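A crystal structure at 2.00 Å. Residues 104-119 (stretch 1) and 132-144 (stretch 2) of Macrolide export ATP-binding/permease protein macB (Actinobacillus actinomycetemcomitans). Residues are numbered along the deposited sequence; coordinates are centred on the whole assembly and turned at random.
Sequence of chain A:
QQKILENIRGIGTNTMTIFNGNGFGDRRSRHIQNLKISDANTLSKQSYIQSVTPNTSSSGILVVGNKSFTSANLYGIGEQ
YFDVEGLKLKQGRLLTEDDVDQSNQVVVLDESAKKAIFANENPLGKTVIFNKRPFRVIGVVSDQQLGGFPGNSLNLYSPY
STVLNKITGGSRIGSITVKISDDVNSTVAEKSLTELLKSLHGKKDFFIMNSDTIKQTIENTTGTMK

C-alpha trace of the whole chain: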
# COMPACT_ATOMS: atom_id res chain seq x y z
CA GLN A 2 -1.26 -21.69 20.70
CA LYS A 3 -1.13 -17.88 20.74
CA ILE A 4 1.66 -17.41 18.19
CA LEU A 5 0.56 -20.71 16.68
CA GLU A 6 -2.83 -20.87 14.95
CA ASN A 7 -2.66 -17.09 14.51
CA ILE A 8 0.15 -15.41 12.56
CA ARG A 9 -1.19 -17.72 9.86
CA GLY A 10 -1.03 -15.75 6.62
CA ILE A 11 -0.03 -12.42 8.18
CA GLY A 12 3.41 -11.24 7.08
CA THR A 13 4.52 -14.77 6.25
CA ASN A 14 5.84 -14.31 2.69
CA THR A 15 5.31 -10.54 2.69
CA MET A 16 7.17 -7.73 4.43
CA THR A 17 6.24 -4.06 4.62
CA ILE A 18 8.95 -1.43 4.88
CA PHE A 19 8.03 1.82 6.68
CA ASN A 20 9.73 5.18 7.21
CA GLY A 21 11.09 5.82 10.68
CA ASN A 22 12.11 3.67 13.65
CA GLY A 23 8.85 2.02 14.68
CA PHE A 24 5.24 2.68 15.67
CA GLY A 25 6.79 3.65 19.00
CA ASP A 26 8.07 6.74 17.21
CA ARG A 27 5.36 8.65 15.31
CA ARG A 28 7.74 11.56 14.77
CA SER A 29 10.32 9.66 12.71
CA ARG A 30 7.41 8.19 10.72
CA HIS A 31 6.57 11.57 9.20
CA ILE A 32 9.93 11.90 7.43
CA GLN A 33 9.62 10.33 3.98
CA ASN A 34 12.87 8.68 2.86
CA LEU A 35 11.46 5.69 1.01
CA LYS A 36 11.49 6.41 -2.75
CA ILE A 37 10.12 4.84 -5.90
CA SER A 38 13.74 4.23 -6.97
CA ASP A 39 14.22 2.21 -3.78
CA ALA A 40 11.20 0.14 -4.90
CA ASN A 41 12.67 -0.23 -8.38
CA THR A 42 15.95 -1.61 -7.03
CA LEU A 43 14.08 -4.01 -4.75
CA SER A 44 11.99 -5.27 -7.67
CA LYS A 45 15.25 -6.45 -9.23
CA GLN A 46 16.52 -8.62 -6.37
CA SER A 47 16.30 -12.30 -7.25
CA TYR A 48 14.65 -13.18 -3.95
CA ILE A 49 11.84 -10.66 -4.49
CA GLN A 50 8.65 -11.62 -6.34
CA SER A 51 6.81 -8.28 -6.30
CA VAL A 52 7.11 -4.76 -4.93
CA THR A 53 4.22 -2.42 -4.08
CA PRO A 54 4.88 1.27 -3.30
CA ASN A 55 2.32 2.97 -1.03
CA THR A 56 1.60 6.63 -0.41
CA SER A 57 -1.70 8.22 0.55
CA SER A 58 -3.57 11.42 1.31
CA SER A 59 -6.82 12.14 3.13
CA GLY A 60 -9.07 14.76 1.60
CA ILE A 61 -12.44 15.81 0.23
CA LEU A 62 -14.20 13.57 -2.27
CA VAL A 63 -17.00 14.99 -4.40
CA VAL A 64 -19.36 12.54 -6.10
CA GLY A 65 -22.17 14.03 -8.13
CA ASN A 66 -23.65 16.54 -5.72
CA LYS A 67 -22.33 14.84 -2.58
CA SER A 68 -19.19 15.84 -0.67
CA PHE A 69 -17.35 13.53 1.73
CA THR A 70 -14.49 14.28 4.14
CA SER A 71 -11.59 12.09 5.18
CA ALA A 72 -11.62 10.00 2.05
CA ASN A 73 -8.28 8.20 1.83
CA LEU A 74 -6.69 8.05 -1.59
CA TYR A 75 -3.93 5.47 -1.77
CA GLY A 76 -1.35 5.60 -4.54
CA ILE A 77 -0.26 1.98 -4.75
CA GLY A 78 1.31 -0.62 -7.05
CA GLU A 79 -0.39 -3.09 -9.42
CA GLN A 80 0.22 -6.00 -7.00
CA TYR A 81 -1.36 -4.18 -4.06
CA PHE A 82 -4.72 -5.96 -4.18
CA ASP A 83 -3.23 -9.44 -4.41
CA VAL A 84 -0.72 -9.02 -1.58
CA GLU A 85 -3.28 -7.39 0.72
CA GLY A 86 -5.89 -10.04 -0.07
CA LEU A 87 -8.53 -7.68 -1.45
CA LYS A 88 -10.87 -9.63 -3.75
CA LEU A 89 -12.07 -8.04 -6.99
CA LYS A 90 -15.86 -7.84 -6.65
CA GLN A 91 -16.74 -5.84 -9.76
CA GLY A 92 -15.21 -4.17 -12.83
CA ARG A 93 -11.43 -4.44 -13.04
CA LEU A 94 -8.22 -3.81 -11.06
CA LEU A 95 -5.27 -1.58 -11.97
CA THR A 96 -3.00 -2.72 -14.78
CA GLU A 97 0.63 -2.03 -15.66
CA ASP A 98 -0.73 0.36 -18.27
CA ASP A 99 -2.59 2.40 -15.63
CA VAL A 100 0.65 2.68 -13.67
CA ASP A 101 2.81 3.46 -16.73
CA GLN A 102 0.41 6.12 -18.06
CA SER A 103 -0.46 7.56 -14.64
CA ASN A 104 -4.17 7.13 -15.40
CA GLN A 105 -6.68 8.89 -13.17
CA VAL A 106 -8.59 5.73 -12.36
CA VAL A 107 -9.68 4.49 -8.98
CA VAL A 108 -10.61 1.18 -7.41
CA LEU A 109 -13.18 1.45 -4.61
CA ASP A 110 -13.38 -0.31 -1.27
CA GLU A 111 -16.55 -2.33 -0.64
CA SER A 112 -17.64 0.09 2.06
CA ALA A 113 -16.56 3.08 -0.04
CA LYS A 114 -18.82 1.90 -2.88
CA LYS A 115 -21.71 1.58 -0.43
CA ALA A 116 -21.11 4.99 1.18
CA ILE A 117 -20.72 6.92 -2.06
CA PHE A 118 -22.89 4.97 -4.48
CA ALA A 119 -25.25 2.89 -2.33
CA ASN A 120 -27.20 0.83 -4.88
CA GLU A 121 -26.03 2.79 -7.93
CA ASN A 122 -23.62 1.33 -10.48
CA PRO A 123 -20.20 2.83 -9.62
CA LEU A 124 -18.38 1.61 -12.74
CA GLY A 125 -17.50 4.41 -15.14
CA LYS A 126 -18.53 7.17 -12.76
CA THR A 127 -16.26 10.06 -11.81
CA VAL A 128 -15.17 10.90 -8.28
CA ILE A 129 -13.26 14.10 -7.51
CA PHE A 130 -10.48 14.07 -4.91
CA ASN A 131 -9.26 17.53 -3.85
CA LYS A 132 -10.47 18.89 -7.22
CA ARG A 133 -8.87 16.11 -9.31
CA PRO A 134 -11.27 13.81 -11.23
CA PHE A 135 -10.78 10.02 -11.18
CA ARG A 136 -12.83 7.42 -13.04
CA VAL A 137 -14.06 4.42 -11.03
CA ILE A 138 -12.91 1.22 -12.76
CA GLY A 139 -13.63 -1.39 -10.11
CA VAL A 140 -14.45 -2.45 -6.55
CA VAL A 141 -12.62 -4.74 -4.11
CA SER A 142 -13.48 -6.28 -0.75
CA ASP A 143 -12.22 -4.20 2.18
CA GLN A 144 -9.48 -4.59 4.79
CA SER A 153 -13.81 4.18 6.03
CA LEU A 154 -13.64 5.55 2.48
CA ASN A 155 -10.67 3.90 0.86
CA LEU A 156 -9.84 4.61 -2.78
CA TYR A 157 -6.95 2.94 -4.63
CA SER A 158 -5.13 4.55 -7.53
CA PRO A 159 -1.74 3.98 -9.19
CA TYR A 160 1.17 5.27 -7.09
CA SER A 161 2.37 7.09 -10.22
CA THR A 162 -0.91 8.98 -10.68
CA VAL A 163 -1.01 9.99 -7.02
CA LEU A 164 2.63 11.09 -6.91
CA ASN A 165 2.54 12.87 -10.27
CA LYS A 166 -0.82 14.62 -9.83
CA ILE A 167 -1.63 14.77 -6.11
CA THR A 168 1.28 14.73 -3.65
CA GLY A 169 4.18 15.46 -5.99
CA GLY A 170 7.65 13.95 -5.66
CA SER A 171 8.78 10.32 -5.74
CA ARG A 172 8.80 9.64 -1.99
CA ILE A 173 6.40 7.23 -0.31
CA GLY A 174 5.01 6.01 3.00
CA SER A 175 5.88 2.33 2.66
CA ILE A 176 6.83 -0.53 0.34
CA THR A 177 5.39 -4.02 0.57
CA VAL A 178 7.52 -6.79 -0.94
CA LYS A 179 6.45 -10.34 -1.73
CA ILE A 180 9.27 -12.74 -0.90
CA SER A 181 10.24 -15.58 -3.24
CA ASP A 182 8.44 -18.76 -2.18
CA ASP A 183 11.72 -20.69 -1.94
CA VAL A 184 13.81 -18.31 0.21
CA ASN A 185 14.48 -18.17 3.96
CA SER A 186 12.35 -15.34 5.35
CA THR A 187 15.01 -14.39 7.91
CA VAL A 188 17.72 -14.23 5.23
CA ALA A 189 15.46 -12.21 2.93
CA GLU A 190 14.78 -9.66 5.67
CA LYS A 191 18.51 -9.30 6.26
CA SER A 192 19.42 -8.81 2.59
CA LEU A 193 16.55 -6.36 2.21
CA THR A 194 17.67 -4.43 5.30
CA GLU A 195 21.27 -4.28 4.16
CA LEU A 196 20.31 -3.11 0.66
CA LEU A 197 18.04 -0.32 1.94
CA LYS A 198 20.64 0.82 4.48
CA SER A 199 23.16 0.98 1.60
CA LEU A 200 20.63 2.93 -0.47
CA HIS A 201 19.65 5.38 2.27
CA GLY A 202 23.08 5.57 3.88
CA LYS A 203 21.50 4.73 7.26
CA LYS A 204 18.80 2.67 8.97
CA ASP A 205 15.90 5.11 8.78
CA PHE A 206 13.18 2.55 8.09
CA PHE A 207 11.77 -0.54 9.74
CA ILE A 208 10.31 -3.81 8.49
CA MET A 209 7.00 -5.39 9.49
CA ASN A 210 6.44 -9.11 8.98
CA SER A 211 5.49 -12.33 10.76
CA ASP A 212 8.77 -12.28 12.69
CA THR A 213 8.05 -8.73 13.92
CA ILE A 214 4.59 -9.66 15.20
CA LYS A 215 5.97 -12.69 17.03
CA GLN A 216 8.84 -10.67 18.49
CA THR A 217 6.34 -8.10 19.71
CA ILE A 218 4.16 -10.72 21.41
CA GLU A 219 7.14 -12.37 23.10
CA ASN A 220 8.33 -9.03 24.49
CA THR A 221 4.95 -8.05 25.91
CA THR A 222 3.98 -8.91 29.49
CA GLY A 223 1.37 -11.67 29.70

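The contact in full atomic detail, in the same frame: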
# COMPACT_ATOMS: atom_id res chain seq x y z
N ASN A 104 -2.76 6.91 -15.12
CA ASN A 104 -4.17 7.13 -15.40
C ASN A 104 -4.92 7.52 -14.14
O ASN A 104 -4.67 6.98 -13.05
CB ASN A 104 -4.81 5.87 -16.00
CG ASN A 104 -4.49 5.68 -17.47
OD1 ASN A 104 -4.68 4.60 -18.03
ND2 ASN A 104 -4.01 6.73 -18.11
N GLN A 105 -5.84 8.47 -14.28
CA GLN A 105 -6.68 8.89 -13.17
C GLN A 105 -7.86 7.94 -13.05
O GLN A 105 -9.00 8.27 -13.41
CB GLN A 105 -7.14 10.34 -13.34
CG GLN A 105 -5.99 11.32 -13.17
CD GLN A 105 -6.28 12.70 -13.73
OE1 GLN A 105 -5.40 13.36 -14.27
NE2 GLN A 105 -7.53 13.14 -13.60
N VAL A 106 -7.56 6.74 -12.58
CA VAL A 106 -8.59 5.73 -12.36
C VAL A 106 -8.52 5.31 -10.91
O VAL A 106 -7.47 5.38 -10.28
CB VAL A 106 -8.38 4.48 -13.26
CG1 VAL A 106 -8.58 4.84 -14.75
CG2 VAL A 106 -7.01 3.87 -13.03
N VAL A 107 -9.65 4.88 -10.37
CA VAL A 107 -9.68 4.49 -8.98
C VAL A 107 -10.41 3.18 -8.78
O VAL A 107 -11.37 2.86 -9.49
CB VAL A 107 -10.28 5.63 -8.10
CG1 VAL A 107 -11.69 5.95 -8.51
CG2 VAL A 107 -10.22 5.24 -6.64
N VAL A 108 -9.92 2.39 -7.83
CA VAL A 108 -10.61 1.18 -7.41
C VAL A 108 -11.21 1.42 -6.02
O VAL A 108 -10.50 1.83 -5.11
CB VAL A 108 -9.66 -0.04 -7.41
CG1 VAL A 108 -10.34 -1.25 -6.78
CG2 VAL A 108 -9.19 -0.36 -8.83
N LEU A 109 -12.51 1.18 -5.88
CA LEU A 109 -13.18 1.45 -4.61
C LEU A 109 -13.16 0.27 -3.64
O LEU A 109 -13.13 -0.90 -4.03
CB LEU A 109 -14.63 1.87 -4.85
CG LEU A 109 -14.86 3.14 -5.66
CD1 LEU A 109 -16.34 3.51 -5.61
CD2 LEU A 109 -14.01 4.28 -5.13
N ASP A 110 -13.16 0.62 -2.37
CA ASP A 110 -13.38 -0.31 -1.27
C ASP A 110 -14.86 -0.70 -1.27
O ASP A 110 -15.71 0.06 -1.74
CB ASP A 110 -13.04 0.43 0.02
CG ASP A 110 -13.08 -0.44 1.22
OD1 ASP A 110 -12.01 -0.66 1.83
OD2 ASP A 110 -14.19 -0.91 1.56
N GLU A 111 -15.17 -1.88 -0.75
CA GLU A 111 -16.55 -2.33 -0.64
C GLU A 111 -17.38 -1.28 0.09
O GLU A 111 -18.43 -0.85 -0.39
CB GLU A 111 -16.59 -3.65 0.13
CG GLU A 111 -17.85 -4.46 -0.08
CD GLU A 111 -17.79 -5.29 -1.34
OE1 GLU A 111 -17.40 -4.74 -2.40
OE2 GLU A 111 -18.14 -6.50 -1.28
N SER A 112 -16.90 -0.87 1.26
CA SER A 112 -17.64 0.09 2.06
C SER A 112 -17.62 1.50 1.47
O SER A 112 -18.51 2.30 1.74
CB SER A 112 -17.14 0.09 3.51
OG SER A 112 -15.73 0.26 3.56
N ALA A 113 -16.61 1.79 0.65
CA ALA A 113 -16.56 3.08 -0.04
C ALA A 113 -17.66 3.11 -1.11
O ALA A 113 -18.39 4.10 -1.22
CB ALA A 113 -15.19 3.31 -0.68
N LYS A 114 -17.77 2.03 -1.88
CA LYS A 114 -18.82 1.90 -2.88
C LYS A 114 -20.19 2.12 -2.25
O LYS A 114 -21.01 2.89 -2.76
CB LYS A 114 -18.74 0.52 -3.54
CG LYS A 114 -19.61 0.35 -4.77
CD LYS A 114 -21.06 0.04 -4.42
CE LYS A 114 -21.95 0.14 -5.65
NZ LYS A 114 -23.35 -0.34 -5.40
N LYS A 115 -20.44 1.45 -1.13
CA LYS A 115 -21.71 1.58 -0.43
C LYS A 115 -21.97 3.01 0.05
O LYS A 115 -23.07 3.52 -0.09
CB LYS A 115 -21.78 0.62 0.76
CG LYS A 115 -23.02 0.83 1.62
CD LYS A 115 -22.98 0.01 2.90
CE LYS A 115 -24.26 0.19 3.70
NZ LYS A 115 -24.16 -0.44 5.04
N ALA A 116 -20.95 3.66 0.62
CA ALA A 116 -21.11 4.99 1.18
C ALA A 116 -21.37 6.05 0.12
O ALA A 116 -22.17 6.97 0.31
CB ALA A 116 -19.89 5.37 2.01
N ILE A 117 -20.70 5.91 -1.01
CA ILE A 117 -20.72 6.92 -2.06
C ILE A 117 -21.76 6.64 -3.13
O ILE A 117 -22.29 7.55 -3.75
CB ILE A 117 -19.37 6.98 -2.76
CG1 ILE A 117 -18.27 7.37 -1.78
CG2 ILE A 117 -19.41 7.93 -3.94
CD1 ILE A 117 -16.90 6.96 -2.27
N PHE A 118 -22.04 5.36 -3.36
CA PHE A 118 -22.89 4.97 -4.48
C PHE A 118 -24.12 4.16 -4.06
O PHE A 118 -25.04 3.98 -4.86
CB PHE A 118 -22.07 4.20 -5.52
CG PHE A 118 -21.16 5.08 -6.34
CD1 PHE A 118 -19.79 4.97 -6.22
CD2 PHE A 118 -21.69 6.02 -7.21
CE1 PHE A 118 -18.95 5.79 -6.97
CE2 PHE A 118 -20.86 6.85 -7.96
CZ PHE A 118 -19.49 6.73 -7.84
N ALA A 119 -24.15 3.70 -2.82
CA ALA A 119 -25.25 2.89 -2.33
C ALA A 119 -25.57 1.79 -3.34
O ALA A 119 -24.76 0.90 -3.57
CB ALA A 119 -26.47 3.75 -2.06
N LYS A 132 -10.31 18.22 -5.92
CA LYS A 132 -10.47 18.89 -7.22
C LYS A 132 -10.01 18.08 -8.44
O LYS A 132 -10.23 18.50 -9.57
CB LYS A 132 -9.78 20.26 -7.21
CG LYS A 132 -10.37 21.23 -6.19
CD LYS A 132 -9.60 22.53 -6.19
CE LYS A 132 -9.85 23.32 -7.46
NZ LYS A 132 -9.18 24.64 -7.40
N ARG A 133 -9.38 16.93 -8.21
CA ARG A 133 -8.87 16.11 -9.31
C ARG A 133 -9.82 14.94 -9.61
O ARG A 133 -10.09 14.13 -8.74
CB ARG A 133 -7.47 15.60 -8.96
CG ARG A 133 -6.96 14.50 -9.87
CD ARG A 133 -6.30 15.07 -11.09
NE ARG A 133 -5.21 15.97 -10.72
CZ ARG A 133 -4.45 16.61 -11.60
NH1 ARG A 133 -4.65 16.43 -12.90
NH2 ARG A 133 -3.48 17.41 -11.19
N PRO A 134 -10.33 14.86 -10.85
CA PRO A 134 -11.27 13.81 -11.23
C PRO A 134 -10.63 12.46 -11.52
O PRO A 134 -9.66 12.38 -12.27
CB PRO A 134 -11.90 14.39 -12.50
CG PRO A 134 -10.77 15.09 -13.13
CD PRO A 134 -10.18 15.84 -11.94
N PHE A 135 -11.19 11.40 -10.93
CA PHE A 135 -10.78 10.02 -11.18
C PHE A 135 -11.99 9.22 -11.63
O PHE A 135 -13.09 9.40 -11.11
CB PHE A 135 -10.26 9.37 -9.90
CG PHE A 135 -8.93 9.88 -9.46
CD1 PHE A 135 -8.83 11.07 -8.76
CD2 PHE A 135 -7.77 9.17 -9.73
CE1 PHE A 135 -7.59 11.54 -8.35
CE2 PHE A 135 -6.54 9.63 -9.31
CZ PHE A 135 -6.45 10.82 -8.62
N ARG A 136 -11.76 8.31 -12.58
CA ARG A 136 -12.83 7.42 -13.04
C ARG A 136 -12.80 6.08 -12.31
O ARG A 136 -11.77 5.42 -12.24
CB ARG A 136 -12.72 7.21 -14.56
CG ARG A 136 -13.65 6.15 -15.10
CD ARG A 136 -13.65 6.17 -16.63
NE ARG A 136 -12.31 6.02 -17.19
CZ ARG A 136 -11.72 4.86 -17.41
NH1 ARG A 136 -12.35 3.73 -17.11
NH2 ARG A 136 -10.49 4.81 -17.92
N VAL A 137 -13.94 5.68 -11.75
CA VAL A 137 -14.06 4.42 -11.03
C VAL A 137 -14.04 3.22 -12.00
O VAL A 137 -14.89 3.11 -12.88
CB VAL A 137 -15.35 4.38 -10.19
CG1 VAL A 137 -15.45 3.06 -9.44
CG2 VAL A 137 -15.38 5.54 -9.22
N ILE A 138 -13.06 2.34 -11.83
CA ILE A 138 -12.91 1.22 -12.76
C ILE A 138 -13.27 -0.12 -12.12
O ILE A 138 -13.46 -1.12 -12.82
CB ILE A 138 -11.48 1.14 -13.37
CG1 ILE A 138 -10.42 0.96 -12.28
CG2 ILE A 138 -11.17 2.36 -14.22
CD1 ILE A 138 -9.06 0.51 -12.82
N GLY A 139 -13.37 -0.15 -10.79
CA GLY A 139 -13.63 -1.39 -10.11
C GLY A 139 -13.88 -1.24 -8.62
O GLY A 139 -13.84 -0.13 -8.07
N VAL A 140 -14.14 -2.38 -7.97
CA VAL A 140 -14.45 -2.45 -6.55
C VAL A 140 -13.83 -3.71 -5.96
O VAL A 140 -13.92 -4.78 -6.56
CB VAL A 140 -15.98 -2.52 -6.32
CG1 VAL A 140 -16.30 -2.56 -4.83
CG2 VAL A 140 -16.67 -1.35 -6.98
N VAL A 141 -13.20 -3.58 -4.80
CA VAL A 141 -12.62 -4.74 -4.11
C VAL A 141 -13.23 -4.90 -2.73
O VAL A 141 -13.85 -3.97 -2.20
CB VAL A 141 -11.10 -4.61 -3.96
CG1 VAL A 141 -10.40 -4.73 -5.30
CG2 VAL A 141 -10.74 -3.29 -3.27
N SER A 142 -13.08 -6.08 -2.14
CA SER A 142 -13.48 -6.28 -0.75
C SER A 142 -12.57 -5.42 0.13
O SER A 142 -11.48 -5.04 -0.29
CB SER A 142 -13.36 -7.75 -0.37
OG SER A 142 -12.01 -8.17 -0.46
N ASP A 143 -13.01 -5.10 1.34
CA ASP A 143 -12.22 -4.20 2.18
C ASP A 143 -11.29 -4.90 3.17
O ASP A 143 -11.31 -6.12 3.32
CB ASP A 143 -13.10 -3.18 2.90
CG ASP A 143 -14.47 -3.72 3.21
OD1 ASP A 143 -14.58 -4.90 3.58
OD2 ASP A 143 -15.45 -2.94 3.07
N GLN A 144 -10.46 -4.09 3.84
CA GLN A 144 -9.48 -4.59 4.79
C GLN A 144 -10.15 -5.21 6.01
O GLN A 144 -10.68 -4.50 6.87
CB GLN A 144 -8.54 -3.47 5.22
CG GLN A 144 -7.62 -2.96 4.12
CD GLN A 144 -6.70 -4.05 3.59
OE1 GLN A 144 -7.12 -5.18 3.37
NE2 GLN A 144 -5.43 -3.70 3.38

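Two parallel strands, 133-141 and the one that begins at Val-106, lie side by side in a sheet. The helix 111-118 follows the second of these and packs back against the first. Together the contacts bury 1035 Å² of surface, counting both sides.

Lys-132 is exposed and takes no part in the contact. Arg-133 opens the strand. Its CA-to-CB bond points sideways, but the long side chain bends back so that its end comes nearer. Arg-133 NH1 gives a weak hydrogen bond to Gln-105 OE1, at 3.4 Å.

Pro-134 has no backbone N-H to donate, but its carbonyl is free to accept. Gln-105 NE2 binds Pro-134 O at 2.6 Å. Gln-105 thus uses both ends of its amide, and its extended side chain reaches along the start of the strand.

Phe-135 is buried. Its ring edge meets Val-106 N, with CD2 3.8 Å from that atom. Phe-135 CB also touches Val-107 CG1 at 4.0 Å.

Arg-136 pairs with Val-106 in parallel register. Arg-136 N donates to Gln-105 O at 2.9 Å, and Arg-136 O accepts from Val-107 N, also at 2.9 Å. One residue therefore bonds to the two neighbours of its partner, as parallel strands do. The side chain is exposed, which suits its charge. Val-106 CG1 lies over one face of the guanidinium, 3.7 Å from Arg-136 NH2, so the arginine covers part of the valine.

Val-137 pairs with Val-107, and their side chains share a face of the sheet with Leu-109 and Val-140. Val-137 CG2 meets Val-107 CG1 at 3.8 Å, while Val-137 CG1 meets Leu-109 CG at 3.8 Å. The helix adds Phe-118, whose CE1 is 4.2 Å from Val-137 CG2. A compact branched side chain fits this buried site between strand and helix.

Ile-138 N donates to Val-107 O at 2.9 Å. Its side chain packs by the valines of the other face: Ile-138 CG2 is 3.6 Å from Val-106 CG1, and Ile-138 CG1 is 3.9 Å from Val-108 CG2.

Gly-139 has no side chain, and its backbone is nearly fully extended. Gly-139 O accepts from Leu-109 N at 2.9 Å.

Val-140 pairs with Leu-109. Its methyls face the start of the helix: Val-140 CG2 is 4.1 Å from Lys-114 CG, and Val-140 CG1 is 3.4 Å from Glu-111 OE1. Lys-114 offers its aliphatic part here, while its end leads away.

Val-141 N donates to Leu-109 O at 2.8 Å. On the face of Val-106 and Val-108, Val-141 CG1 packs against Val-108 CG1 at 3.8 Å.

Ser-142 turns its side chain away and bonds elsewhere in the structure. Asp-143 points toward the helix N-terminus. Asp-143 OD2 accepts a weak hydrogen bond from Ser-112 N at 3.1 Å. Asp-110, at the N-cap position, also accepts from Ser-112 N. Gln-144 is exposed and adds little.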